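Local coordinates for protein adhesin (PDB 6VT2) that binds sialoglycans through two tandem Siglec-like modules of a serine-rich repeat adhesin, probably helping the streptococcus attach to host surfaces, at residues Q134-T139 with D190-A195; D153-A158 with G178-T183; V368-V371 with S377-V380. One frame throughout, in Å; residues are numbered along the deposited sequence.

Contact 1: Q134-T139 with D190-A195; sequences QVPTLT and DTIAAA. With CA (calcium ion), chain I.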
ATOM      1  N   GLN A 134      -4.904  18.218   2.093  1.00 24.36           N
ATOM      2  CA  GLN A 134      -3.556  17.710   2.281  1.00 30.04           C
ATOM      3  C   GLN A 134      -2.902  17.507   0.922  1.00 27.32           C
ATOM      4  O   GLN A 134      -3.570  17.250  -0.083  1.00 24.28           O
ATOM      5  CB  GLN A 134      -3.575  16.398   3.064  1.00 40.35           C
ATOM      6  CG  GLN A 134      -3.969  16.577   4.536  1.00 46.82           C
ATOM      7  CD  GLN A 134      -2.802  16.393   5.484  1.00 52.95           C
ATOM      8  OE1 GLN A 134      -1.674  16.110   5.062  1.00 62.59           O
ATOM      9  NE2 GLN A 134      -3.069  16.535   6.778  1.00 59.90           N
ATOM     10  N   VAL A 135      -1.590  17.676   0.894  1.00 24.30           N
ATOM     11  CA  VAL A 135      -0.842  17.493  -0.342  1.00 32.83           C
ATOM     12  C   VAL A 135      -0.849  16.016  -0.719  1.00 29.88           C
ATOM     13  O   VAL A 135      -0.862  15.140   0.164  1.00 28.78           O
ATOM     14  CB  VAL A 135       0.597  18.002  -0.211  1.00 28.56           C
ATOM     15  CG1 VAL A 135       0.643  19.409   0.331  1.00 31.51           C
ATOM     16  CG2 VAL A 135       1.423  17.052   0.690  1.00 30.77           C
ATOM     17  N   PRO A 136      -0.889  15.705  -2.007  1.00 22.15           N
ATOM     18  CA  PRO A 136      -0.840  14.309  -2.450  1.00 22.55           C
ATOM     19  C   PRO A 136       0.594  13.796  -2.519  1.00 25.63           C
ATOM     20  O   PRO A 136       1.570  14.527  -2.363  1.00 26.12           O
ATOM     21  CB  PRO A 136      -1.461  14.357  -3.844  1.00 24.43           C
ATOM     22  CG  PRO A 136      -0.906  15.679  -4.381  1.00 21.81           C
ATOM     23  CD  PRO A 136      -0.819  16.645  -3.139  1.00 21.03           C
ATOM     24  N   THR A 137       0.709  12.499  -2.768  1.00 22.23           N
ATOM     25  CA  THR A 137       1.997  11.981  -3.194  1.00 25.71           C
ATOM     26  C   THR A 137       2.314  12.653  -4.523  1.00 19.02           C
ATOM     27  O   THR A 137       1.427  12.779  -5.371  1.00 22.55           O
ATOM     28  CB  THR A 137       1.955  10.462  -3.358  1.00 23.45           C
ATOM     29  OG1 THR A 137       0.961  10.073  -4.314  1.00 34.35           O
ATOM     30  CG2 THR A 137       1.616   9.767  -2.026  1.00 28.86           C
ATOM     31  N   LEU A 138       3.585  12.963  -4.735  1.00 22.30           N
ATOM     32  CA  LEU A 138       4.085  13.584  -5.974  1.00 27.30           C
ATOM     33  C   LEU A 138       3.833  12.652  -7.160  1.00 27.08           C
ATOM     34  O   LEU A 138       3.993  11.453  -7.043  1.00 22.88           O
ATOM     35  CB  LEU A 138       5.573  13.878  -5.864  1.00 26.15           C
ATOM     36  CG  LEU A 138       5.892  15.236  -5.271  1.00 36.39           C
ATOM     37  CD1 LEU A 138       7.378  15.459  -5.084  1.00 39.02           C
ATOM     38  CD2 LEU A 138       5.307  16.332  -6.154  1.00 32.49           C
ATOM     39  N   THR A 139       3.363  13.195  -8.252  1.00 20.78           N
ATOM     40  CA  THR A 139       3.229  12.425  -9.476  1.00 17.89           C
ATOM     41  C   THR A 139       4.419  12.781 -10.344  1.00 18.08           C
ATOM     42  O   THR A 139       4.677  13.960 -10.576  1.00 18.45           O
ATOM     43  CB  THR A 139       1.922  12.709 -10.184  1.00 19.23           C
ATOM     44  OG1 THR A 139       0.838  12.246  -9.362  1.00 23.63           O
ATOM     45  CG2 THR A 139       1.887  12.007 -11.468  1.00 20.69           C
ATOM     46  N   ASP A 190      -9.943  25.622  -3.116  1.00 16.93           N
ATOM     47  CA  ASP A 190      -8.586  25.538  -2.600  1.00 15.75           C
ATOM     48  C   ASP A 190      -7.711  25.260  -3.811  1.00 19.33           C
ATOM     49  O   ASP A 190      -8.170  24.669  -4.794  1.00 15.82           O
ATOM     50  CB  ASP A 190      -8.463  24.482  -1.563  1.00 14.21           C
ATOM     51  CG  ASP A 190      -8.751  24.988  -0.189  1.00 16.87           C
ATOM     52  OD1 ASP A 190      -8.239  26.065   0.160  1.00 18.30           O
ATOM     53  OD2 ASP A 190      -9.438  24.288   0.557  1.00 16.83           O
ATOM     54  N   THR A 191      -6.454  25.668  -3.723  1.00 15.15           N
ATOM     55  CA  THR A 191      -5.461  25.390  -4.754  1.00 15.54           C
ATOM     56  C   THR A 191      -4.303  24.604  -4.162  1.00 15.30           C
ATOM     57  O   THR A 191      -3.851  24.863  -3.032  1.00 16.72           O
ATOM     58  CB  THR A 191      -4.915  26.688  -5.344  1.00 18.86           C
ATOM     59  OG1 THR A 191      -5.978  27.464  -5.960  1.00 21.93           O
ATOM     60  CG2 THR A 191      -3.840  26.395  -6.383  1.00 19.55           C
ATOM     61  N   ILE A 192      -3.850  23.585  -4.886  1.00 14.84           N
ATOM     62  CA  ILE A 192      -2.618  22.896  -4.527  1.00 17.73           C
ATOM     63  C   ILE A 192      -1.616  23.196  -5.629  1.00 14.11           C
ATOM     64  O   ILE A 192      -1.878  22.901  -6.795  1.00 16.30           O
ATOM     65  CB  ILE A 192      -2.837  21.396  -4.362  1.00 17.09           C
ATOM     66  CG1 ILE A 192      -3.960  21.100  -3.375  1.00 20.22           C
ATOM     67  CG2 ILE A 192      -1.532  20.754  -3.820  1.00 19.78           C
ATOM     68  CD1 ILE A 192      -4.174  19.633  -3.204  1.00 18.01           C
ATOM     69  N   ALA A 193      -0.498  23.828  -5.265  1.00 15.48           N
ATOM     70  CA  ALA A 193       0.461  24.309  -6.244  1.00 16.44           C
ATOM     71  C   ALA A 193       1.150  23.145  -6.909  1.00 16.20           C
ATOM     72  O   ALA A 193       1.351  22.081  -6.299  1.00 15.60           O
ATOM     73  CB  ALA A 193       1.517  25.186  -5.592  1.00 23.12           C
ATOM     74  N   ALA A 194       1.507  23.394  -8.166  1.00 15.72           N
ATOM     75  CA  ALA A 194       2.196  22.400  -8.993  1.00 20.50           C
ATOM     76  C   ALA A 194       3.422  21.825  -8.311  1.00 20.80           C
ATOM     77  O   ALA A 194       3.701  20.634  -8.441  1.00 16.72           O
ATOM     78  CB  ALA A 194       2.595  23.021 -10.319  1.00 19.11           C
ATOM     79  N   ALA A 195       4.140  22.634  -7.545  1.00 20.77           N
ATOM     80  CA  ALA A 195       5.312  22.120  -6.836  1.00 18.33           C
ATOM     81  C   ALA A 195       4.942  21.004  -5.880  1.00 29.81           C
ATOM     82  O   ALA A 195       5.771  20.128  -5.576  1.00 23.17           O
ATOM     83  CB  ALA A 195       6.001  23.270  -6.089  1.00 28.23           C
TER
HETATM   84 CA    CA I 703      -9.404  25.971   2.422  1.00 17.54          CA
HETATM   85  O   HOH W   1      -8.802  28.231   2.531  1.00 32.39           O
HETATM   86  O   HOH W   2      -7.021  25.608   2.879  1.00 28.70           O
HETATM   87  O   HOH W   3      -8.963  26.460   4.677  1.00 29.54           O

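Contact 2: D153-A158 with G178-T183; sequences DAVIAA and GTVTIT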
ATOM      1  N   ASP A 153      -5.233  12.868 -14.551  1.00 24.57           N
ATOM      2  CA  ASP A 153      -6.085  11.939 -13.827  1.00 26.32           C
ATOM      3  C   ASP A 153      -5.332  11.373 -12.647  1.00 21.29           C
ATOM      4  O   ASP A 153      -5.917  11.141 -11.578  1.00 28.93           O
ATOM      5  CB  ASP A 153      -6.587  10.840 -14.754  1.00 32.01           C
ATOM      6  CG  ASP A 153      -7.585  11.366 -15.777  1.00 41.93           C
ATOM      7  OD1 ASP A 153      -8.254  12.386 -15.496  1.00 48.64           O
ATOM      8  OD2 ASP A 153      -7.708  10.759 -16.861  1.00 52.94           O
ATOM      9  N   ALA A 154      -4.026  11.139 -12.826  1.00 22.93           N
ATOM     10  CA  ALA A 154      -3.215  10.578 -11.756  1.00 18.64           C
ATOM     11  C   ALA A 154      -3.060  11.576 -10.615  1.00 26.35           C
ATOM     12  O   ALA A 154      -3.024  11.189  -9.441  1.00 22.60           O
ATOM     13  CB  ALA A 154      -1.840  10.158 -12.259  1.00 26.68           C
ATOM     14  N   VAL A 155      -2.904  12.859 -10.936  1.00 19.06           N
ATOM     15  CA  VAL A 155      -2.820  13.859  -9.876  1.00 18.55           C
ATOM     16  C   VAL A 155      -4.134  13.931  -9.115  1.00 16.92           C
ATOM     17  O   VAL A 155      -4.130  13.913  -7.881  1.00 20.74           O
ATOM     18  CB  VAL A 155      -2.423  15.216 -10.456  1.00 17.83           C
ATOM     19  CG1 VAL A 155      -2.620  16.322  -9.416  1.00 15.09           C
ATOM     20  CG2 VAL A 155      -0.958  15.165 -10.968  1.00 15.93           C
ATOM     21  N   ILE A 156      -5.261  13.949  -9.834  1.00 20.95           N
ATOM     22  CA  ILE A 156      -6.567  13.998  -9.179  1.00 19.29           C
ATOM     23  C   ILE A 156      -6.728  12.805  -8.264  1.00 25.01           C
ATOM     24  O   ILE A 156      -7.221  12.918  -7.131  1.00 23.60           O
ATOM     25  CB  ILE A 156      -7.702  14.060 -10.210  1.00 25.55           C
ATOM     26  CG1 ILE A 156      -7.644  15.369 -10.975  1.00 24.14           C
ATOM     27  CG2 ILE A 156      -9.065  13.891  -9.506  1.00 28.71           C
ATOM     28  CD1 ILE A 156      -8.670  15.487 -12.051  1.00 34.50           C
ATOM     29  N   ALA A 157      -6.344  11.631  -8.749  1.00 26.03           N
ATOM     30  CA  ALA A 157      -6.483  10.437  -7.931  1.00 27.58           C
ATOM     31  C   ALA A 157      -5.624  10.530  -6.687  1.00 20.25           C
ATOM     32  O   ALA A 157      -6.023  10.088  -5.599  1.00 24.55           O
ATOM     33  CB  ALA A 157      -6.100   9.218  -8.757  1.00 27.94           C
ATOM     34  N   ALA A 158      -4.415  11.074  -6.829  1.00 22.25           N
ATOM     35  CA  ALA A 158      -3.532  11.187  -5.677  1.00 18.29           C
ATOM     36  C   ALA A 158      -4.036  12.260  -4.696  1.00 23.01           C
ATOM     37  O   ALA A 158      -3.846  12.148  -3.480  1.00 23.77           O
ATOM     38  CB  ALA A 158      -2.119  11.530  -6.117  1.00 24.10           C
ATOM     39  N   GLY A 178       0.019  20.999 -13.622  1.00 16.56           N
ATOM     40  CA  GLY A 178      -0.222  20.259 -12.407  1.00 16.17           C
ATOM     41  C   GLY A 178      -0.826  21.027 -11.236  1.00 13.24           C
ATOM     42  O   GLY A 178      -1.020  20.427 -10.176  1.00 15.23           O
ATOM     43  N   THR A 179      -1.168  22.303 -11.416  1.00 12.23           N
ATOM     44  CA  THR A 179      -1.844  23.048 -10.376  1.00 14.12           C
ATOM     45  C   THR A 179      -3.233  22.469 -10.198  1.00 11.77           C
ATOM     46  O   THR A 179      -3.994  22.347 -11.164  1.00 15.77           O
ATOM     47  CB  THR A 179      -1.958  24.508 -10.750  1.00 17.18           C
ATOM     48  OG1 THR A 179      -0.675  25.084 -10.984  1.00 17.42           O
ATOM     49  CG2 THR A 179      -2.596  25.290  -9.590  1.00 15.47           C
ATOM     50  N   VAL A 180      -3.597  22.183  -8.948  1.00 12.58           N
ATOM     51  CA  VAL A 180      -4.866  21.545  -8.683  1.00 13.66           C
ATOM     52  C   VAL A 180      -5.812  22.571  -8.094  1.00 13.61           C
ATOM     53  O   VAL A 180      -5.473  23.269  -7.138  1.00 15.71           O
ATOM     54  CB  VAL A 180      -4.695  20.366  -7.734  1.00 16.05           C
ATOM     55  CG1 VAL A 180      -6.115  19.870  -7.272  1.00 14.93           C
ATOM     56  CG2 VAL A 180      -3.964  19.248  -8.414  1.00 15.54           C
ATOM     57  N   THR A 181      -6.986  22.646  -8.653  1.00 13.99           N
ATOM     58  CA  THR A 181      -8.045  23.474  -8.096  1.00 14.30           C
ATOM     59  C   THR A 181      -9.117  22.556  -7.556  1.00 16.43           C
ATOM     60  O   THR A 181      -9.677  21.752  -8.299  1.00 18.11           O
ATOM     61  CB  THR A 181      -8.623  24.389  -9.156  1.00 17.33           C
ATOM     62  OG1 THR A 181      -7.631  25.281  -9.604  1.00 19.69           O
ATOM     63  CG2 THR A 181      -9.796  25.224  -8.549  1.00 18.26           C
ATOM     64  N   ILE A 182      -9.427  22.649  -6.270  1.00 13.64           N
ATOM     65  CA  ILE A 182     -10.497  21.855  -5.624  1.00 15.60           C
ATOM     66  C   ILE A 182     -11.656  22.822  -5.503  1.00 18.49           C
ATOM     67  O   ILE A 182     -11.432  23.856  -5.009  1.00 16.12           O
ATOM     68  CB  ILE A 182     -10.039  21.334  -4.257  1.00 16.30           C
ATOM     69  CG1 ILE A 182      -8.762  20.499  -4.412  1.00 15.41           C
ATOM     70  CG2 ILE A 182     -11.151  20.563  -3.522  1.00 21.47           C
ATOM     71  CD1 ILE A 182      -8.111  20.083  -3.130  1.00 18.89           C
ATOM     72  N   THR A 183     -12.807  22.503  -6.037  1.00 14.17           N
ATOM     73  CA  THR A 183     -13.959  23.394  -5.949  1.00 15.23           C
ATOM     74  C   THR A 183     -14.922  22.736  -4.990  1.00 18.70           C
ATOM     75  O   THR A 183     -15.373  21.690  -5.252  1.00 16.89           O
ATOM     76  CB  THR A 183     -14.605  23.661  -7.300  1.00 16.84           C
ATOM     77  OG1 THR A 183     -13.626  24.259  -8.136  1.00 18.98           O
ATOM     78  CG2 THR A 183     -15.784  24.598  -7.244  1.00 18.10           C
TER

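Contact 3: V368-V371 with S377-V380; sequences VQYV and SVTV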
ATOM      1  N   VAL A 368      19.694 -41.274  -8.100  1.00 10.92           N
ATOM      2  CA  VAL A 368      21.176 -41.390  -8.081  1.00 11.73           C
ATOM      3  C   VAL A 368      21.538 -42.832  -8.394  1.00 12.87           C
ATOM      4  O   VAL A 368      20.765 -43.729  -8.133  1.00 13.69           O
ATOM      5  CB  VAL A 368      21.870 -41.032  -6.758  1.00 17.20           C
ATOM      6  CG1 VAL A 368      21.955 -39.563  -6.750  1.00 26.00           C
ATOM      7  CG2 VAL A 368      21.237 -41.696  -5.562  1.00 15.51           C
ATOM      8  N   GLN A 369      22.742 -42.997  -8.894  1.00 11.81           N
ATOM      9  CA  GLN A 369      23.273 -44.335  -9.152  1.00 11.90           C
ATOM     10  C   GLN A 369      24.469 -44.503  -8.208  1.00 11.49           C
ATOM     11  O   GLN A 369      25.179 -43.592  -8.026  1.00 12.03           O
ATOM     12  CB  GLN A 369      23.687 -44.513 -10.602  1.00 17.68           C
ATOM     13  CG  GLN A 369      22.521 -44.618 -11.548  1.00 21.10           C
ATOM     14  CD  GLN A 369      21.900 -45.987 -11.690  1.00 39.63           C
ATOM     15  OE1 GLN A 369      22.098 -46.881 -10.901  1.00 49.12           O
ATOM     16  NE2 GLN A 369      21.019 -46.133 -12.659  1.00 48.95           N
ATOM     17  N   TYR A 370      24.580 -45.652  -7.585  1.00 11.52           N
ATOM     18  CA  TYR A 370      25.738 -46.010  -6.798  1.00 15.04           C
ATOM     19  C   TYR A 370      26.540 -47.072  -7.549  1.00 13.19           C
ATOM     20  O   TYR A 370      25.981 -48.041  -8.114  1.00 18.21           O
ATOM     21  CB  TYR A 370      25.288 -46.537  -5.464  1.00 14.19           C
ATOM     22  CG  TYR A 370      24.480 -45.590  -4.668  1.00 13.43           C
ATOM     23  CD1 TYR A 370      25.013 -44.415  -4.176  1.00 16.16           C
ATOM     24  CD2 TYR A 370      23.177 -45.861  -4.382  1.00 18.74           C
ATOM     25  CE1 TYR A 370      24.267 -43.592  -3.390  1.00 12.93           C
ATOM     26  CE2 TYR A 370      22.426 -45.031  -3.637  1.00 20.21           C
ATOM     27  CZ  TYR A 370      22.990 -43.870  -3.159  1.00 16.07           C
ATOM     28  OH  TYR A 370      22.295 -43.015  -2.432  1.00 17.50           O
ATOM     29  N   VAL A 371      27.832 -46.891  -7.585  1.00 11.21           N
ATOM     30  CA  VAL A 371      28.714 -47.929  -8.107  1.00 11.69           C
ATOM     31  C   VAL A 371      29.691 -48.260  -6.995  1.00 12.64           C
ATOM     32  O   VAL A 371      30.464 -47.399  -6.568  1.00 12.81           O
ATOM     33  CB  VAL A 371      29.460 -47.496  -9.377  1.00 16.17           C
ATOM     34  CG1 VAL A 371      30.365 -48.575  -9.855  1.00 17.95           C
ATOM     35  CG2 VAL A 371      28.459 -47.117 -10.467  1.00 19.50           C
ATOM     36  N   SER A 377      35.042 -48.457  -2.117  1.00 11.46           N
ATOM     37  CA  SER A 377      34.620 -47.077  -2.289  1.00  9.24           C
ATOM     38  C   SER A 377      33.407 -47.061  -3.191  1.00 10.50           C
ATOM     39  O   SER A 377      33.149 -48.000  -3.939  1.00 11.58           O
ATOM     40  CB  SER A 377      35.739 -46.264  -2.876  1.00 12.04           C
ATOM     41  OG  SER A 377      36.009 -46.643  -4.189  1.00 13.16           O
ATOM     42  N   VAL A 378      32.590 -46.015  -3.022  1.00 12.02           N
ATOM     43  CA  VAL A 378      31.330 -45.919  -3.708  1.00 11.18           C
ATOM     44  C   VAL A 378      31.347 -44.650  -4.526  1.00 10.53           C
ATOM     45  O   VAL A 378      31.600 -43.564  -3.999  1.00 13.66           O
ATOM     46  CB  VAL A 378      30.146 -45.931  -2.745  1.00 10.61           C
ATOM     47  CG1 VAL A 378      28.837 -45.825  -3.596  1.00 11.52           C
ATOM     48  CG2 VAL A 378      30.131 -47.163  -1.951  1.00 12.47           C
ATOM     49  N   THR A 379      31.136 -44.797  -5.820  1.00  9.81           N
ATOM     50  CA  THR A 379      30.919 -43.651  -6.690  1.00 10.03           C
ATOM     51  C   THR A 379      29.434 -43.361  -6.737  1.00  9.24           C
ATOM     52  O   THR A 379      28.647 -44.241  -7.053  1.00  9.57           O
ATOM     53  CB  THR A 379      31.409 -43.930  -8.095  1.00 10.62           C
ATOM     54  OG1 THR A 379      32.772 -44.322  -8.005  1.00 15.04           O
ATOM     55  CG2 THR A 379      31.313 -42.662  -8.950  1.00 14.11           C
ATOM     56  N   VAL A 380      29.073 -42.125  -6.426  1.00  9.22           N
ATOM     57  CA  VAL A 380      27.712 -41.657  -6.468  1.00  9.33           C
ATOM     58  C   VAL A 380      27.599 -40.828  -7.737  1.00  9.23           C
ATOM     59  O   VAL A 380      28.319 -39.840  -7.912  1.00 10.58           O
ATOM     60  CB  VAL A 380      27.405 -40.812  -5.239  1.00 10.96           C
ATOM     61  CG1 VAL A 380      26.020 -40.289  -5.256  1.00 11.12           C
ATOM     62  CG2 VAL A 380      27.652 -41.597  -3.953  1.00 13.34           C
TER

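Contact 1: Q134-T139 with D190-A195
Ile-192, the last residue of its strand, meets the extended loop 134-139 with both branches of its side chain. The longer one, with CD1 anti to CA (chi2 -180°), reaches to the backbone carbonyl of Gln-134, its CD1 lying 4.0 Å from Gln-134 O. The shorter branch turns to a proline ring, Ile-192 CG2 resting 4.2 Å from Pro-136 CD. This is the buried end of the contact, and Ile-192 and Pro-136 both also touch Val-159 of helix 149-162. A beta-branched residue suits a strand that must offer apolar surface in two directions. Proline suits a loop that runs extended without strand partners, and its ring gives a rigid apolar face. The one polar atom drawn into this end, Gln-134 O, accepts a hydrogen bond from Asn-163 ND2.

The opposite end is looser, not because its atoms lie further apart but because its residues are exposed and share little surface. Leu-138 leans its tip inward until CD2 is 3.9 Å from Ala-195 O, an apolar methyl against a carbonyl and no more than van der Waals packing. The methyl of Ala-195 itself points away.

Beyond the packed end, Asp-190 grips a calcium ion with both carboxylate oxygens, OD1 and OD2 each 2.5 Å from the metal. Three waters are among its other ligands, with Thr-128 OG1 and Tyr-131 O, and Tyr-184 OH hydrogen-bonds to OD2. A loop laid over the end of an edge strand, with a calcium ion at that strand's other end, belongs here to an atypical Rib domain.

Contact 2: D153-A158 with G178-T183
Val-155 and Val-180, the residues that carry this contact, bring no flat side chain to it. The one planar group involved is the peptide carbonyl of Gly-178, whose O comes within 4.5 Å of Val-155 CG1, a distant brush rather than a bond. The real meeting is between methyls. Val-155 CG1 lies 3.4 Å from Val-180 CG2, closer than two carbons usually approach, so the two are pressed firmly together. The side chains slide past each other in opposite directions, one from the helix and the other from the strand, and they overlap along their flanks.

Torsions decide which methyls do the touching. On the helix, the methyl that reaches across is the one opposite the backbone nitrogen (chi1 168°). Val-180 has nearly the same rotamer, yet it offers the other branch, CG2, which lies beside its backbone nitrogen.

Each residue type fits its place. Valine, compact and branched, lets helix and sheet come close. Gly-178 sits at a positive phi of 90°, a conformation that glycine adopts easily, in the turn just before the strand, and its O accepts a hydrogen bond from Thr-197 OG1. Ile-156, next on the helix, turns instead to Tyr-172 and Val-174 of strand 171-174, while Val-159, one turn beyond Val-155, also packs on Val-180.

The helix bonds within itself, as in Ala-157 N to Asp-153 O at 2.9 Å, and the strand to its sheet neighbours, Val-180 with Ile-192. All three touching residues are buried, so helix and sheet are held together here by close apolar fit, not by polar bonds between them.

Contact 3: V368-V371 with S377-V380
Tyr-370 and Val-380 stand side by side on one face of a two-stranded ladder, pointing the same way. The valine meets the ring at its edge, with Val-380 CG2 near the ring plane and 3.9 Å from Tyr-370 CD1. Val-378, diagonal to the tyrosine on the same face, crosses it obliquely, Val-378 CG1 lying 4.1 Å from both CB and CD1 of Tyr-370. Tyrosine thus touches two valines of the neighbouring strand. Its chi1 of -59° sets CG beside the backbone nitrogen, which lays the ring alongside Val-380. Helix 346-360 packs on this face, with Glu-353, Val-356 and Asn-360 against the tyrosine and Ile-352 against Val-378. A large ring with a polar end suits the partly exposed border of such a core, and the slim valines suit its interior.

On the other face Val-371 and Thr-379 pair, Val-371 CB lying 4.3 Å from Thr-379 CB. Threonine, beta-branched like valine but polar, fits this more open side, and its OG1 is hydrogen-bonded to Asn-373 ND2 in the turn.

Between the faces the backbones pair through two bonds of equal length: Val-371 N gives to Thr-379 O and Thr-379 N to Val-371 O, each at 2.8 Å. Val-371 and Thr-379 are therefore a hydrogen-bonded pair, and Tyr-370 and Val-380 a non-hydrogen-bonded one. The strands run antiparallel at 157°. This is a beta hairpin, two thirds of the three-stranded sheet that backs the helix in the second atypical Rib domain.

Contacts 1 and 2 belong to one atypical Rib domain and lie about 7 Å apart between centres, with contact 2 nested along the chain inside the loop that contact 1 closes. They hold neighbouring strands of one sheet: Ile-192 N probably donates a hydrogen bond to Val-180 O, and Pro-136 packs on Ala-158. Contact 2 is wholly buried and apolar, whereas contact 1 runs from that core out to the surface and a calcium site. Contact 3, in the other atypical Rib domain about 70 Å away between centres, is a backbone-bonded strand pair and partly buried: Tyr-370, Val-378 and Val-380 face a helix, while Val-371 is exposed on the other face.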